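Local coordinates for thermospermine synthase (Medicago truncatula, PDB 6BQ6), which probably catalyses the transfer of an aminopropyl group from decarboxylated S-adenosylmethionine to spermidine, yielding thermospermine and methylthioadenosine, at residues Y87-L91 / I178-L182; V105-G109 / A164-L168; Y195-Y200 / F214-A218. Where two conformers were deposited one is given. Residue numbers count along the deposited sequence, not the author numbering.

Contact 1. Residues Y87-L91 / I178-L182; sequences YHECL and IVGDL. With TER (N-(3-amino-propyl)-N-(5-aminopropyl)-1,4-diaminobutane), chain F.
A helix can position a carboxylate, as where Y87-L91, one turn of helix 84-98, packs roughly antiparallel to strand 178-181 (146° between N-to-C directions, axes 10.8 Å apart at closest; nearest CA pair L91 and V179, 7.8 Å). L91 (chi1 t, chi2 p) points at the strand and meets V179 (chi1 t) in an apolar contact, L91 CG to V179 CG1 at 3.8 Å; L91 CD1 lies 3.7 Å from G180 O and L91 CD2 3.6 Å from D181 CG. Y87 (chi1 t, chi2 90°) and D181 (chi1 t, chi2 8°) leave their backbones sideways, yet D181 OD1 lies at the edge of the Y87 ring, near its plane, and accepts from Y87 OH at 2.6 Å. H88 (chi1 m, chi2 102°) reaches the other oxygen through a water 2.7 Å from H88 NE2 that donates to D181 OD2, also at 2.7 Å; H88 ND1 is hydrogen-bonded to E84, and D181 OD2 to T115. Thermospermine C3 lies 2.9 Å from D181 O, and its C6 3.7 Å from Y87 OH. D181, the predicted proton acceptor, sits at the C-terminal end of a central parallel strand, as is typical of the active site of Rossmann-like aminopropyltransferases.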
ATOM      1  N   TYR B  87     -14.999  20.171 -10.890  1.00 18.47           N
ATOM      2  CA  TYR B  87     -14.427  21.129  -9.993  1.00 17.88           C
ATOM      3  C   TYR B  87     -14.412  22.507 -10.697  1.00 17.44           C
ATOM      4  O   TYR B  87     -14.750  23.511 -10.088  1.00 16.80           O
ATOM      5  CB  TYR B  87     -12.990  20.698  -9.600  1.00 18.99           C
ATOM      6  CG  TYR B  87     -12.252  21.758  -8.853  1.00 18.75           C
ATOM      7  CD1 TYR B  87     -12.307  21.843  -7.456  1.00 19.82           C
ATOM      8  CD2 TYR B  87     -11.466  22.685  -9.527  1.00 18.77           C
ATOM      9  CE1 TYR B  87     -11.625  22.855  -6.782  1.00 20.19           C
ATOM     10  CE2 TYR B  87     -10.812  23.695  -8.869  1.00 19.30           C
ATOM     11  CZ  TYR B  87     -10.882  23.765  -7.498  1.00 20.83           C
ATOM     12  OH  TYR B  87     -10.191  24.770  -6.833  1.00 22.37           O
ATOM     13  N   HIS B  88     -13.998  22.540 -11.952  1.00 17.22           N
ATOM     14  CA  HIS B  88     -13.829  23.834 -12.587  1.00 17.40           C
ATOM     15  C   HIS B  88     -15.150  24.482 -12.980  1.00 17.03           C
ATOM     16  O   HIS B  88     -15.279  25.695 -12.885  1.00 17.29           O
ATOM     17  CB  HIS B  88     -12.838  23.732 -13.724  1.00 17.79           C
ATOM     18  CG  HIS B  88     -11.455  23.466 -13.240  1.00 18.85           C
ATOM     19  ND1 HIS B  88     -10.865  22.221 -13.299  1.00 20.04           N
ATOM     20  CD2 HIS B  88     -10.593  24.260 -12.546  1.00 18.92           C
ATOM     21  CE1 HIS B  88      -9.670  22.280 -12.730  1.00 20.03           C
ATOM     22  NE2 HIS B  88      -9.477  23.511 -12.282  1.00 19.81           N
ATOM     23  N   GLU B  89     -16.141  23.708 -13.400  1.00 17.08           N
ATOM     24  CA  GLU B  89     -17.469  24.281 -13.633  1.00 18.16           C
ATOM     25  C   GLU B  89     -18.113  24.782 -12.348  1.00 18.16           C
ATOM     26  O   GLU B  89     -18.678  25.870 -12.330  1.00 18.19           O
ATOM     27  CB  GLU B  89     -18.407  23.293 -14.287  1.00 18.92           C
ATOM     28  CG  GLU B  89     -18.139  23.062 -15.773  1.00 19.78           C
ATOM     29  CD  GLU B  89     -19.188  22.201 -16.440  1.00 22.02           C
ATOM     30  OE1 GLU B  89     -20.296  21.981 -15.870  1.00 22.45           O
ATOM     31  OE2 GLU B  89     -18.926  21.748 -17.587  1.00 23.16           O
ATOM     32  N   CYS B  90     -17.990  24.003 -11.269  1.00 17.39           N
ATOM     33  CA  CYS B  90     -18.512  24.440  -9.955  1.00 17.63           C
ATOM     34  C   CYS B  90     -17.804  25.668  -9.405  1.00 17.28           C
ATOM     35  O   CYS B  90     -18.473  26.536  -8.828  1.00 17.94           O
ATOM     36  CB  CYS B  90     -18.475  23.355  -8.908  1.00 17.95           C
ATOM     37  SG  CYS B  90     -19.676  22.033  -9.222  1.00 19.82           S
ATOM     38  N   LEU B  91     -16.495  25.753  -9.592  1.00 17.12           N
ATOM     39  CA  LEU B  91     -15.712  26.884  -9.108  1.00 16.79           C
ATOM     40  C   LEU B  91     -16.096  28.172  -9.825  1.00 16.59           C
ATOM     41  O   LEU B  91     -16.172  29.216  -9.213  1.00 16.72           O
ATOM     42  CB  LEU B  91     -14.230  26.675  -9.310  1.00 16.03           C
ATOM     43  CG  LEU B  91     -13.210  27.811  -8.984  1.00 16.27           C
ATOM     44  CD1 LEU B  91     -13.297  28.169  -7.492  1.00 16.79           C
ATOM     45  CD2 LEU B  91     -11.832  27.443  -9.401  1.00 16.72           C
ATOM     46  N   ILE B 178     -13.691  37.786  -8.433  1.00 17.36           N
ATOM     47  CA  ILE B 178     -12.350  37.309  -8.070  1.00 16.97           C
ATOM     48  C   ILE B 178     -12.550  35.858  -7.620  1.00 17.25           C
ATOM     49  O   ILE B 178     -13.489  35.504  -6.854  1.00 16.92           O
ATOM     50  CB  ILE B 178     -11.728  38.162  -6.944  1.00 17.29           C
ATOM     51  CG1 ILE B 178     -11.472  39.565  -7.478  1.00 17.33           C
ATOM     52  CG2 ILE B 178     -10.402  37.563  -6.476  1.00 17.45           C
ATOM     53  CD1 ILE B 178     -11.094  40.572  -6.418  1.00 17.56           C
ATOM     54  N   VAL B 179     -11.663  35.014  -8.114  1.00 17.48           N
ATOM     55  CA  VAL B 179     -11.757  33.564  -7.977  1.00 17.13           C
ATOM     56  C   VAL B 179     -10.556  33.070  -7.155  1.00 18.38           C
ATOM     57  O   VAL B 179      -9.395  33.268  -7.561  1.00 19.28           O
ATOM     58  CB  VAL B 179     -11.759  32.869  -9.332  1.00 16.74           C
ATOM     59  CG1 VAL B 179     -11.824  31.326  -9.125  1.00 17.32           C
ATOM     60  CG2 VAL B 179     -12.945  33.351 -10.184  1.00 17.15           C
ATOM     61  N   GLY B 180     -10.812  32.462  -6.004  1.00 17.62           N
ATOM     62  CA  GLY B 180      -9.789  31.796  -5.220  1.00 18.52           C
ATOM     63  C   GLY B 180      -9.645  30.354  -5.667  1.00 18.73           C
ATOM     64  O   GLY B 180     -10.518  29.534  -5.384  1.00 18.17           O
ATOM     65  N   ASP B 181      -8.523  30.049  -6.311  1.00 18.95           N
ATOM     66  CA  ASP B 181      -8.208  28.703  -6.727  1.00 19.99           C
ATOM     67  C   ASP B 181      -6.822  28.346  -6.169  1.00 19.93           C
ATOM     68  O   ASP B 181      -5.931  28.006  -6.895  1.00 21.35           O
ATOM     69  CB  ASP B 181      -8.254  28.614  -8.222  1.00 19.72           C
ATOM     70  CG  ASP B 181      -8.282  27.196  -8.740  1.00 21.30           C
ATOM     71  OD1 ASP B 181      -8.416  26.252  -7.967  1.00 23.16           O
ATOM     72  OD2 ASP B 181      -8.124  27.046  -9.958  1.00 24.94           O
ATOM     73  N   LEU B 182      -6.715  28.398  -4.841  1.00 20.44           N
ATOM     74  CA  LEU B 182      -5.484  28.149  -4.120  1.00 21.84           C
ATOM     75  C   LEU B 182      -5.553  26.856  -3.346  1.00 22.94           C
ATOM     76  O   LEU B 182      -6.640  26.267  -3.168  1.00 23.43           O
ATOM     77  CB  LEU B 182      -5.240  29.268  -3.105  1.00 22.34           C
ATOM     78  CG  LEU B 182      -5.222  30.650  -3.725  1.00 23.20           C
ATOM     79  CD1 LEU B 182      -5.557  31.657  -2.623  1.00 24.79           C
ATOM     80  CD2 LEU B 182      -3.885  30.960  -4.351  1.00 23.01           C
TER
HETATM   81  N1  TER F 402      -2.700  25.366  -6.622  1.00 54.71           N
HETATM   82  C2  TER F 402      -3.822  25.316  -7.536  1.00 51.61           C
HETATM   83  C3  TER F 402      -5.125  25.197  -6.752  1.00 48.87           C
HETATM   84  C4  TER F 402      -5.297  23.864  -6.070  1.00 47.73           C
HETATM   85  N5  TER F 402      -6.645  23.713  -5.573  1.00 49.96           N
HETATM   86  C6  TER F 402      -7.429  22.554  -5.934  1.00 47.19           C
HETATM   87  C7  TER F 402      -8.330  22.117  -4.790  1.00 47.30           C
HETATM   88  C8  TER F 402      -8.679  20.651  -4.971  1.00 47.09           C
HETATM   89  N9  TER F 402      -7.707  19.765  -4.367  1.00 45.86           N
HETATM   90  C10 TER F 402      -7.912  18.345  -4.494  1.00 45.94           C
HETATM   91  C11 TER F 402      -7.344  17.518  -3.362  1.00 46.42           C
HETATM   92  C12 TER F 402      -7.932  16.111  -3.474  1.00 47.80           C
HETATM   93  C13 TER F 402      -7.201  15.082  -2.626  1.00 49.60           C
HETATM   94  N14 TER F 402      -6.813  15.634  -1.340  1.00 52.92           N
HETATM   95  O   HOH W   1      -7.481  24.546 -10.868  1.00 24.06           O

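Contact 2. Residues V105-G109 / A164-L168; sequences VFIMG and AKAEL
Helices that flank a parallel sheet usually run against its strands, and helix 164-168 follows this rule over strand 105-107: the axes make 150° and come within 10.8 Å. CA separations narrow from 9.0 Å between F106 and L168 to 5.6 Å between M108 and A164. The chain turns a corner at M108, and G109, at phi/psi 93/-126, adopts a conformation that calls for glycine. A164, which binds adenosine in this protein though none is bound here, opens the helix with its CB aimed at the strand, 3.8 Å from M108 CB and 4.2 Å from F106 CE1, at the ring edge. E167 lends its aliphatic part: CG approaches F106 CE2 at 3.9 Å, again at the edge, while the carboxylate is held by N162 and K171. L168 N bonds to A164 O at 2.9 Å. Its m,t rotamer places CD2 3.8 Å from the F106 ring centroid and 4° off the normal, a CH-pi contact over the face, with CD1 4.4 Å from M108 SD. F106, at chi1 t and chi2 -90°, presents that face. The helix belongs to the beta-alpha-beta crossover from strand 157-161 to strand 175-181 of the Rossmann-like domain. Since everything that meets here is carbon or sulfur, E167 giving only carbon, the join rests on burial and shape fit.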
ATOM      1  N   VAL B 105     -12.192  39.555 -14.603  0.50 20.22           N
ATOM      2  CA  VAL B 105     -11.993  38.614 -13.506  0.50 19.89           C
ATOM      3  C   VAL B 105     -10.533  38.353 -13.180  0.50 19.18           C
ATOM      4  O   VAL B 105      -9.685  38.267 -14.055  0.50 19.18           O
ATOM      5  CB  VAL B 105     -12.671  37.267 -13.794  0.50 19.72           C
ATOM      6  CG1 VAL B 105     -12.078  36.631 -15.031  0.50 20.11           C
ATOM      7  CG2 VAL B 105     -12.512  36.303 -12.632  0.50 20.09           C
ATOM      8  N   PHE B 106     -10.258  38.212 -11.892  1.00 18.64           N
ATOM      9  CA  PHE B 106      -8.924  37.938 -11.369  1.00 18.66           C
ATOM     10  C   PHE B 106      -8.936  36.564 -10.695  1.00 17.94           C
ATOM     11  O   PHE B 106      -9.812  36.308  -9.884  1.00 18.52           O
ATOM     12  CB  PHE B 106      -8.584  39.007 -10.332  1.00 19.86           C
ATOM     13  CG  PHE B 106      -7.185  38.953  -9.819  1.00 20.32           C
ATOM     14  CD1 PHE B 106      -6.879  38.213  -8.720  1.00 20.67           C
ATOM     15  CD2 PHE B 106      -6.197  39.764 -10.379  1.00 21.24           C
ATOM     16  CE1 PHE B 106      -5.586  38.157  -8.227  1.00 21.07           C
ATOM     17  CE2 PHE B 106      -4.892  39.759  -9.874  1.00 21.36           C
ATOM     18  CZ  PHE B 106      -4.587  38.974  -8.789  1.00 21.35           C
ATOM     19  N   ILE B 107      -8.005  35.712 -11.091  1.00 17.71           N
ATOM     20  CA  ILE B 107      -7.847  34.398 -10.458  1.00 18.10           C
ATOM     21  C   ILE B 107      -6.665  34.436  -9.480  1.00 18.68           C
ATOM     22  O   ILE B 107      -5.533  34.704  -9.906  1.00 18.69           O
ATOM     23  CB  ILE B 107      -7.572  33.280 -11.443  1.00 17.69           C
ATOM     24  CG1 ILE B 107      -8.608  33.242 -12.591  1.00 17.94           C
ATOM     25  CG2 ILE B 107      -7.605  31.955 -10.671  1.00 18.17           C
ATOM     26  CD1 ILE B 107      -8.143  32.457 -13.807  1.00 18.25           C
ATOM     27  N   MET B 108      -6.893  34.156  -8.177  1.00 18.51           N
ATOM     28  CA  MET B 108      -5.816  33.884  -7.263  1.00 20.11           C
ATOM     29  C   MET B 108      -5.444  32.433  -7.386  1.00 20.47           C
ATOM     30  O   MET B 108      -6.233  31.566  -6.970  1.00 19.83           O
ATOM     31  CB  MET B 108      -6.233  34.201  -5.816  1.00 20.97           C
ATOM     32  CG  MET B 108      -6.935  35.529  -5.673  1.00 22.26           C
ATOM     33  SD  MET B 108      -7.039  35.967  -3.929  1.00 25.91           S
ATOM     34  CE  MET B 108      -8.083  34.689  -3.260  1.00 24.53           C
ATOM     35  N   GLY B 109      -4.289  32.153  -7.976  1.00 20.30           N
ATOM     36  CA  GLY B 109      -3.814  30.782  -8.209  1.00 21.85           C
ATOM     37  C   GLY B 109      -4.240  30.333  -9.570  1.00 23.30           C
ATOM     38  O   GLY B 109      -4.008  30.994 -10.555  1.00 25.87           O
ATOM     39  N   ALA B 164      -0.770  36.776  -4.925  1.00 27.48           N
ATOM     40  CA  ALA B 164      -2.032  37.455  -5.237  1.00 26.22           C
ATOM     41  C   ALA B 164      -2.303  38.661  -4.319  1.00 25.57           C
ATOM     42  O   ALA B 164      -2.878  39.645  -4.775  1.00 24.42           O
ATOM     43  CB  ALA B 164      -3.204  36.471  -5.199  1.00 28.03           C
ATOM     44  N   LYS B 165      -1.896  38.613  -3.037  1.00 27.08           N
ATOM     45  CA  LYS B 165      -2.099  39.767  -2.146  1.00 27.85           C
ATOM     46  C   LYS B 165      -1.294  40.936  -2.612  1.00 27.03           C
ATOM     47  O   LYS B 165      -1.801  42.060  -2.671  1.00 27.76           O
ATOM     48  CB  LYS B 165      -1.763  39.447  -0.655  1.00 30.14           C
ATOM     49  CG  LYS B 165      -1.892  40.639   0.277  1.00 34.47           C
ATOM     50  CD  LYS B 165      -1.552  40.243   1.719  1.00 36.80           C
ATOM     51  CE  LYS B 165      -1.080  41.422   2.567  1.00 40.92           C
ATOM     52  NZ  LYS B 165      -2.223  42.149   3.150  1.00 43.25           N
ATOM     53  N   ALA B 166      -0.028  40.701  -2.921  1.00 27.56           N
ATOM     54  CA  ALA B 166       0.831  41.758  -3.450  1.00 27.82           C
ATOM     55  C   ALA B 166       0.311  42.323  -4.739  1.00 27.91           C
ATOM     56  O   ALA B 166       0.307  43.553  -4.927  1.00 28.91           O
ATOM     57  CB  ALA B 166       2.237  41.207  -3.672  1.00 29.35           C
ATOM     58  N   GLU B 167      -0.124  41.432  -5.638  1.00 26.29           N
ATOM     59  CA  GLU B 167      -0.651  41.879  -6.938  1.00 26.52           C
ATOM     60  C   GLU B 167      -1.888  42.755  -6.814  1.00 25.97           C
ATOM     61  O   GLU B 167      -1.933  43.852  -7.384  1.00 25.55           O
ATOM     62  CB  GLU B 167      -0.958  40.688  -7.830  1.00 26.92           C
ATOM     63  CG  GLU B 167      -1.299  41.028  -9.247  1.00 26.66           C
ATOM     64  CD  GLU B 167      -0.166  41.692 -10.023  1.00 28.77           C
ATOM     65  OE1 GLU B 167       1.001  41.552  -9.606  1.00 28.48           O
ATOM     66  OE2 GLU B 167      -0.461  42.289 -11.099  1.00 30.24           O
ATOM     67  N   LEU B 168      -2.861  42.311  -6.014  1.00 25.21           N
ATOM     68  CA  LEU B 168      -4.088  43.091  -5.808  1.00 26.64           C
ATOM     69  C   LEU B 168      -3.811  44.445  -5.131  1.00 28.64           C
ATOM     70  O   LEU B 168      -4.366  45.461  -5.544  1.00 29.08           O
ATOM     71  CB  LEU B 168      -5.115  42.316  -4.995  1.00 26.30           C
ATOM     72  CG  LEU B 168      -5.782  41.142  -5.748  1.00 25.76           C
ATOM     73  CD1 LEU B 168      -6.497  40.203  -4.787  1.00 26.52           C
ATOM     74  CD2 LEU B 168      -6.748  41.657  -6.795  1.00 25.36           C
TER

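Contact 3. Residues Y195-Y200 / F214-A218; sequences YTKDFY and FVTQA
Strand 212-220 is preceded by helix 197-204, and the loop and first turn of that helix, 195-200, pack against residues 214-218. CA atoms stay 9.0 Å (Y195 to T216) and 9.4 Å (Y200 to F214) apart, so long side chains span the gap. Y195, just ahead of the helix, does so with chi1 m and chi2 90°: its CE2 comes to 3.8 Å from T216 OG1, and its OH accepts a weak hydrogen bond from NE2 of Q217 (chi1 and chi2 p; 3.3 Å, 144°). A water donates to Y195 OH at 2.7 Å and to T216 OG1 at 2.9 Å, and OG1 of T216 (chi1 t) donates to Q217 O at 2.7 Å. Stronger partners are A183 for Y195 OH and D184 for Q217 NE2. T196 is the N-cap, its OG1 accepting from F199 N at 3.2 Å; the helix follows from K197, with Y200 N bonded to T196 O at 3.0 Å. Y200 (chi1 m, chi2 -40°) meets F214 (chi1 t, chi2 60°) in an oblique aromatic pair: centroids 5.3 Å apart, planes at 56°, Y200 CE1 3.5 Å from F214 CE2. The contact thus grades from aromatic packing at F214 to a polar end at Y195, T216 and Q217, where one water bridges Y195 and T216; the Q217 side chain lies about 4 Å from bound thermospermine (nearest atoms), so this end adjoins the ligand pocket.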
ATOM      1  N   TYR B 195      -6.887  33.719   2.921  1.00 23.73           N
ATOM      2  CA  TYR B 195      -8.145  33.237   3.476  1.00 22.56           C
ATOM      3  C   TYR B 195      -8.492  33.980   4.778  1.00 23.15           C
ATOM      4  O   TYR B 195      -9.449  33.635   5.443  1.00 22.37           O
ATOM      5  CB  TYR B 195      -8.046  31.732   3.762  1.00 22.85           C
ATOM      6  CG  TYR B 195      -7.909  30.847   2.574  1.00 22.28           C
ATOM      7  CD1 TYR B 195      -6.675  30.506   2.060  1.00 20.91           C
ATOM      8  CD2 TYR B 195      -9.033  30.281   2.002  1.00 20.76           C
ATOM      9  CE1 TYR B 195      -6.555  29.640   0.966  1.00 21.61           C
ATOM     10  CE2 TYR B 195      -8.920  29.449   0.901  1.00 20.68           C
ATOM     11  CZ  TYR B 195      -7.699  29.100   0.417  1.00 20.34           C
ATOM     12  OH  TYR B 195      -7.652  28.253  -0.633  1.00 21.94           O
ATOM     13  N   THR B 196      -7.731  35.016   5.135  1.00 23.09           N
ATOM     14  CA  THR B 196      -8.022  35.673   6.397  1.00 24.86           C
ATOM     15  C   THR B 196      -9.091  36.766   6.255  1.00 25.55           C
ATOM     16  O   THR B 196      -9.248  37.389   5.177  1.00 24.88           O
ATOM     17  CB  THR B 196      -6.753  36.280   7.023  1.00 25.47           C
ATOM     18  OG1 THR B 196      -6.198  37.239   6.129  1.00 25.04           O
ATOM     19  CG2 THR B 196      -5.726  35.228   7.281  1.00 25.79           C
ATOM     20  N   LYS B 197      -9.725  37.062   7.388  1.00 26.36           N
ATOM     21  CA  LYS B 197     -10.713  38.117   7.495  1.00 26.33           C
ATOM     22  C   LYS B 197     -10.131  39.431   7.015  1.00 26.19           C
ATOM     23  O   LYS B 197     -10.727  40.125   6.186  1.00 25.43           O
ATOM     24  CB  LYS B 197     -11.227  38.271   8.919  1.00 28.90           C
ATOM     25  CG  LYS B 197     -12.264  39.363   9.081  1.00 32.21           C
ATOM     26  CD  LYS B 197     -12.688  39.530  10.545  1.00 37.14           C
ATOM     27  CE  LYS B 197     -13.871  40.493  10.661  1.00 39.83           C
ATOM     28  NZ  LYS B 197     -13.460  41.913  10.522  1.00 42.94           N
ATOM     29  N   ASP B 198      -8.952  39.762   7.519  1.00 26.78           N
ATOM     30  CA  ASP B 198      -8.326  41.034   7.137  1.00 27.81           C
ATOM     31  C   ASP B 198      -7.964  41.097   5.655  1.00 25.68           C
ATOM     32  O   ASP B 198      -8.120  42.160   5.034  1.00 26.03           O
ATOM     33  CB  ASP B 198      -7.097  41.302   7.972  1.00 31.97           C
ATOM     34  CG  ASP B 198      -7.428  41.901   9.345  1.00 37.39           C
ATOM     35  OD1 ASP B 198      -8.614  42.131   9.681  1.00 39.54           O
ATOM     36  OD2 ASP B 198      -6.462  42.147  10.108  1.00 41.83           O
ATOM     37  N   PHE B 199      -7.480  39.989   5.086  1.00 24.15           N
ATOM     38  CA  PHE B 199      -7.268  39.931   3.632  1.00 23.41           C
ATOM     39  C   PHE B 199      -8.553  40.263   2.864  1.00 22.66           C
ATOM     40  O   PHE B 199      -8.580  41.130   1.975  1.00 23.39           O
ATOM     41  CB  PHE B 199      -6.685  38.575   3.200  1.00 23.40           C
ATOM     42  CG  PHE B 199      -6.643  38.400   1.704  1.00 23.57           C
ATOM     43  CD1 PHE B 199      -5.740  39.133   0.943  1.00 23.89           C
ATOM     44  CD2 PHE B 199      -7.598  37.668   1.080  1.00 23.79           C
ATOM     45  CE1 PHE B 199      -5.729  39.037  -0.429  1.00 23.40           C
ATOM     46  CE2 PHE B 199      -7.590  37.541  -0.285  1.00 23.01           C
ATOM     47  CZ  PHE B 199      -6.665  38.241  -1.041  1.00 23.29           C
ATOM     48  N   TYR B 200      -9.623  39.583   3.216  1.00 23.44           N
ATOM     49  CA  TYR B 200     -10.879  39.760   2.504  1.00 23.08           C
ATOM     50  C   TYR B 200     -11.397  41.162   2.654  1.00 25.00           C
ATOM     51  O   TYR B 200     -11.801  41.752   1.668  1.00 24.51           O
ATOM     52  CB  TYR B 200     -11.919  38.797   3.017  1.00 22.82           C
ATOM     53  CG  TYR B 200     -11.696  37.342   2.730  1.00 22.04           C
ATOM     54  CD1 TYR B 200     -11.204  36.892   1.487  1.00 21.64           C
ATOM     55  CD2 TYR B 200     -12.071  36.387   3.668  1.00 22.65           C
ATOM     56  CE1 TYR B 200     -11.042  35.528   1.227  1.00 21.41           C
ATOM     57  CE2 TYR B 200     -11.941  35.040   3.399  1.00 22.52           C
ATOM     58  CZ  TYR B 200     -11.424  34.609   2.170  1.00 22.16           C
ATOM     59  OH  TYR B 200     -11.299  33.251   1.917  1.00 22.65           O
ATOM     60  N   PHE B 214     -17.102  37.301  -5.021  1.00 18.61           N
ATOM     61  CA  PHE B 214     -15.927  36.507  -4.719  1.00 18.12           C
ATOM     62  C   PHE B 214     -16.406  35.025  -4.696  1.00 17.61           C
ATOM     63  O   PHE B 214     -17.478  34.719  -4.135  1.00 18.97           O
ATOM     64  CB  PHE B 214     -15.340  36.906  -3.373  1.00 18.88           C
ATOM     65  CG  PHE B 214     -14.155  36.072  -2.950  1.00 18.90           C
ATOM     66  CD1 PHE B 214     -12.982  36.014  -3.729  1.00 19.13           C
ATOM     67  CD2 PHE B 214     -14.211  35.285  -1.754  1.00 19.96           C
ATOM     68  CE1 PHE B 214     -11.890  35.241  -3.346  1.00 19.09           C
ATOM     69  CE2 PHE B 214     -13.118  34.503  -1.403  1.00 19.70           C
ATOM     70  CZ  PHE B 214     -11.950  34.484  -2.170  1.00 19.35           C
ATOM     71  N   VAL B 215     -15.571  34.143  -5.213  1.00 17.07           N
ATOM     72  CA  VAL B 215     -15.771  32.698  -4.996  1.00 17.03           C
ATOM     73  C   VAL B 215     -14.404  32.097  -4.665  1.00 17.35           C
ATOM     74  O   VAL B 215     -13.383  32.452  -5.276  1.00 16.85           O
ATOM     75  CB  VAL B 215     -16.436  31.978  -6.191  1.00 16.66           C
ATOM     76  CG1 VAL B 215     -15.649  32.170  -7.476  1.00 17.23           C
ATOM     77  CG2 VAL B 215     -16.660  30.492  -5.900  1.00 17.61           C
ATOM     78  N   THR B 216     -14.386  31.178  -3.708  1.00 17.54           N
ATOM     79  CA  THR B 216     -13.193  30.418  -3.433  1.00 17.28           C
ATOM     80  C   THR B 216     -13.542  28.936  -3.391  1.00 17.80           C
ATOM     81  O   THR B 216     -14.567  28.552  -2.813  1.00 18.20           O
ATOM     82  CB  THR B 216     -12.464  30.877  -2.127  1.00 18.31           C
ATOM     83  OG1 THR B 216     -11.261  30.115  -1.978  1.00 17.79           O
ATOM     84  CG2 THR B 216     -13.338  30.723  -0.903  1.00 19.53           C
ATOM     85  N   GLN B 217     -12.602  28.103  -3.823  1.00 17.45           N
ATOM     86  CA  GLN B 217     -12.605  26.726  -3.416  1.00 17.92           C
ATOM     87  C   GLN B 217     -12.451  26.682  -1.881  1.00 18.75           C
ATOM     88  O   GLN B 217     -11.805  27.532  -1.268  1.00 17.80           O
ATOM     89  CB  GLN B 217     -11.568  25.926  -4.147  1.00 18.72           C
ATOM     90  CG  GLN B 217     -10.138  26.002  -3.610  1.00 19.30           C
ATOM     91  CD  GLN B 217      -9.899  25.012  -2.488  1.00 22.22           C
ATOM     92  OE1 GLN B 217     -10.596  24.013  -2.367  1.00 20.25           O
ATOM     93  NE2 GLN B 217      -8.990  25.341  -1.600  1.00 24.37           N
ATOM     94  N   ALA B 218     -13.088  25.703  -1.263  1.00 18.51           N
ATOM     95  CA  ALA B 218     -13.182  25.696   0.205  1.00 19.31           C
ATOM     96  C   ALA B 218     -12.972  24.312   0.831  1.00 20.20           C
ATOM     97  O   ALA B 218     -13.450  24.055   1.931  1.00 21.10           O
ATOM     98  CB  ALA B 218     -14.474  26.333   0.606  1.00 19.96           C
TER
HETATM   99  O   HOH W   2      -8.685  29.260  -2.945  1.00 22.32           O

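One sheet unites the three contacts, whose centres lie 11 to 13 Å apart. Strand 175-181 of contact 1 sits between the strands of the other two, with probable hydrogen bonds from M108 N to V179 O (2.7 Å) and from G180 N to V215 O (2.7 Å). Helix 84-98 of contact 1 covers one face; the helices of contacts 2 and 3 share the opposite face, K165 CB lying 4.0 Å from F199 CE1. M108 packs there too, its SD 3.7 Å from F199 CZ and its CE 3.8 Å from F214 CE1. Contacts 1 and 3 both reach thermospermine, the side chains of D181 and Q217 being about 5 Å apart, whereas the side chain of M108 is about 9 Å from the ligand.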